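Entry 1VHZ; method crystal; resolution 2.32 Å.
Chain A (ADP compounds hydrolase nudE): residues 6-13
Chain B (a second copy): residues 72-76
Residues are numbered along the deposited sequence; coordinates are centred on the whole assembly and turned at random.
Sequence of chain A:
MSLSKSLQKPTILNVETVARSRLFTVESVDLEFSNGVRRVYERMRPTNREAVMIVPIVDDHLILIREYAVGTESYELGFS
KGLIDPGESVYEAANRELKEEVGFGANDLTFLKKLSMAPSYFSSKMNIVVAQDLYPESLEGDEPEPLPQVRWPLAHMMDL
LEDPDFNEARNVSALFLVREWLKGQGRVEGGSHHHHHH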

# COMPACT_ATOMS: atom_id res chain seq x y z
N SER A 6 -0.38 12.78 -26.73
CA SER A 6 -0.13 11.60 -25.93
C SER A 6 0.82 11.91 -24.77
O SER A 6 1.52 12.92 -24.77
N LEU A 7 0.88 10.98 -23.82
CA LEU A 7 1.78 11.17 -22.68
C LEU A 7 3.23 10.98 -23.17
O LEU A 7 3.43 10.11 -24.02
N GLN A 8 4.15 11.75 -22.65
CA GLN A 8 5.56 11.59 -22.98
C GLN A 8 6.33 11.55 -21.66
O GLN A 8 6.29 12.51 -20.87
N LYS A 9 7.01 10.43 -21.39
CA LYS A 9 7.74 10.37 -20.14
C LYS A 9 8.89 11.38 -20.09
O LYS A 9 9.55 11.62 -21.10
N PRO A 10 9.15 11.86 -18.89
CA PRO A 10 10.25 12.78 -18.65
C PRO A 10 11.56 12.04 -18.92
O PRO A 10 11.59 10.81 -18.85
N THR A 11 12.62 12.80 -19.18
CA THR A 11 13.91 12.12 -19.38
C THR A 11 14.68 12.20 -18.06
O THR A 11 14.64 13.22 -17.36
N ILE A 12 15.32 11.11 -17.70
CA ILE A 12 16.13 11.07 -16.46
C ILE A 12 17.48 11.69 -16.80
O ILE A 12 18.16 11.12 -17.66
N LEU A 13 17.81 12.84 -16.24
CA LEU A 13 19.07 13.50 -16.57
C LEU A 13 20.25 12.94 -15.79
O LEU A 13 21.36 12.88 -16.31
N THR B 72 8.90 3.86 -10.33
CA THR B 72 8.79 2.84 -11.36
C THR B 72 9.06 3.45 -12.73
O THR B 72 8.94 2.75 -13.73
N GLU B 73 9.28 4.76 -12.78
CA GLU B 73 9.52 5.48 -14.02
C GLU B 73 8.40 5.23 -15.03
O GLU B 73 8.62 4.90 -16.19
N SER B 74 7.17 5.42 -14.55
CA SER B 74 6.02 5.21 -15.42
C SER B 74 4.86 6.09 -14.95
O SER B 74 4.97 6.78 -13.94
N TYR B 75 3.80 6.07 -15.73
CA TYR B 75 2.61 6.83 -15.42
C TYR B 75 1.59 5.95 -14.72
O TYR B 75 1.26 4.88 -15.22
N GLU B 76 1.19 6.37 -13.52
CA GLU B 76 0.17 5.62 -12.81
C GLU B 76 -1.21 6.07 -13.34
O GLU B 76 -1.34 7.15 -13.91

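Which side chain anchors the apolar packing? Y75(B) does: its CA-to-CB bond points toward chain A, chi1 is m (-81°) and chi2 is 96°, and it gives up more surface to the contact than any other residue of the two stretches. L7(A), also pointing toward its partner with chi1 m and chi2 t, lays a methyl over one face of the ring. L7(A) CD2 sits 4.1 Å from the centroid of the Y75(B) ring and only 10° off the normal, a CH-pi arrangement, while L7(A) CD1 lies 4.1 Å from Y75(B) CG.

What else meets the tyrosine? Near the plane of the ring, at its edge, K9(A) CA approaches Y75(B) CE1 to 3.9 Å, and K9(A) CG lies 4.0 Å from the same CE1. The C-gamma endo ring of P10(A) adds an apolar contact, its CD 4.5 Å from Y75(B) CE1.

Where do polar groups meet? K9(A), its CA-to-CB bond pointing sideways with chi1 m and chi2 t, extends past S74(B), where K9(A) CD is 4.4 Å from S74(B) CA. Its ammonium then donates a weak hydrogen bond, K9(A) NZ to E73(B) O, at 3.3 Å. Because the acceptor is a main-chain oxygen, this bond does not pair the lysine with the E73(B) carboxylate. The CA-to-CB bond of Q8(A) points away, yet Q8(A) O comes within 3.3 Å of Y75(B) OH; that hydroxyl is hydrogen-bonded elsewhere in the structure. S74(B) itself points away, chi1 p, and its OG shares a 3.0 Å hydrogen bond with T72(B) OG1.

How does the contact continue at I12(A)? This residue points toward chain B with chi1 m and brings CD1 to 3.2 Å from E73(B) CD, a tight approach of a methyl to a carboxylate carbon. The CA-to-CB bond of E73(B) points sideways, chi1 m and chi2 t, and its OE2 is hydrogen-bonded elsewhere in the structure.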

# COMPACT_ATOMS: atom_id res chain seq x y z
CB SER A 6 0.53 10.49 -26.76
OG SER A 6 -0.41 9.76 -27.53
CB LEU A 7 1.56 10.13 -21.59
CG LEU A 7 0.26 10.00 -20.83
CD1 LEU A 7 0.14 8.59 -20.24
CD2 LEU A 7 0.14 11.01 -19.69
CB GLN A 8 6.10 12.66 -23.91
CG GLN A 8 7.59 12.49 -24.21
CD GLN A 8 8.12 13.38 -25.31
OE1 GLN A 8 7.78 13.18 -26.48
NE2 GLN A 8 8.99 14.34 -24.97
CB LYS A 9 8.34 8.98 -19.90
CG LYS A 9 7.33 7.86 -19.78
CD LYS A 9 7.99 6.68 -19.06
CE LYS A 9 7.73 5.38 -19.80
NZ LYS A 9 8.77 4.36 -19.48
CB PRO A 10 10.17 13.09 -17.16
CG PRO A 10 9.34 12.02 -16.56
CD PRO A 10 8.39 11.57 -17.65
CB THR A 11 14.69 12.62 -20.58
OG1 THR A 11 16.08 12.90 -20.30
CG2 THR A 11 14.06 13.83 -21.23
CB ILE A 12 16.30 9.61 -15.99
CG1 ILE A 12 14.89 9.02 -15.87
CG2 ILE A 12 17.11 9.53 -14.72
CD1 ILE A 12 14.64 8.00 -14.81
CB LEU A 13 18.99 15.01 -16.28
CG LEU A 13 17.84 15.72 -17.01
CD1 LEU A 13 17.56 17.08 -16.38
CD2 LEU A 13 18.16 15.80 -18.49
CB THR B 72 7.37 2.22 -11.37
OG1 THR B 72 6.41 3.28 -11.44
CG2 THR B 72 7.13 1.41 -10.12
CB GLU B 73 10.85 5.13 -14.66
CG GLU B 73 12.03 5.77 -13.92
CD GLU B 73 13.34 5.09 -14.27
OE1 GLU B 73 13.54 4.71 -15.44
OE2 GLU B 73 14.18 4.97 -13.36
CB SER B 74 5.62 3.73 -15.42
OG SER B 74 5.16 3.33 -14.13
CB TYR B 75 1.99 7.47 -16.67
CG TYR B 75 2.69 8.76 -17.06
CD1 TYR B 75 3.68 8.77 -18.03
CD2 TYR B 75 2.36 9.94 -16.40
CE1 TYR B 75 4.30 9.97 -18.37
CE2 TYR B 75 2.99 11.13 -16.72
CZ TYR B 75 3.95 11.13 -17.72
OH TYR B 75 4.56 12.31 -18.03
CB GLU B 76 0.14 6.00 -11.33
CG GLU B 76 1.23 5.53 -10.40
CD GLU B 76 0.80 5.78 -8.94
OE1 GLU B 76 1.32 6.73 -8.33
OE2 GLU B 76 -0.10 5.06 -8.45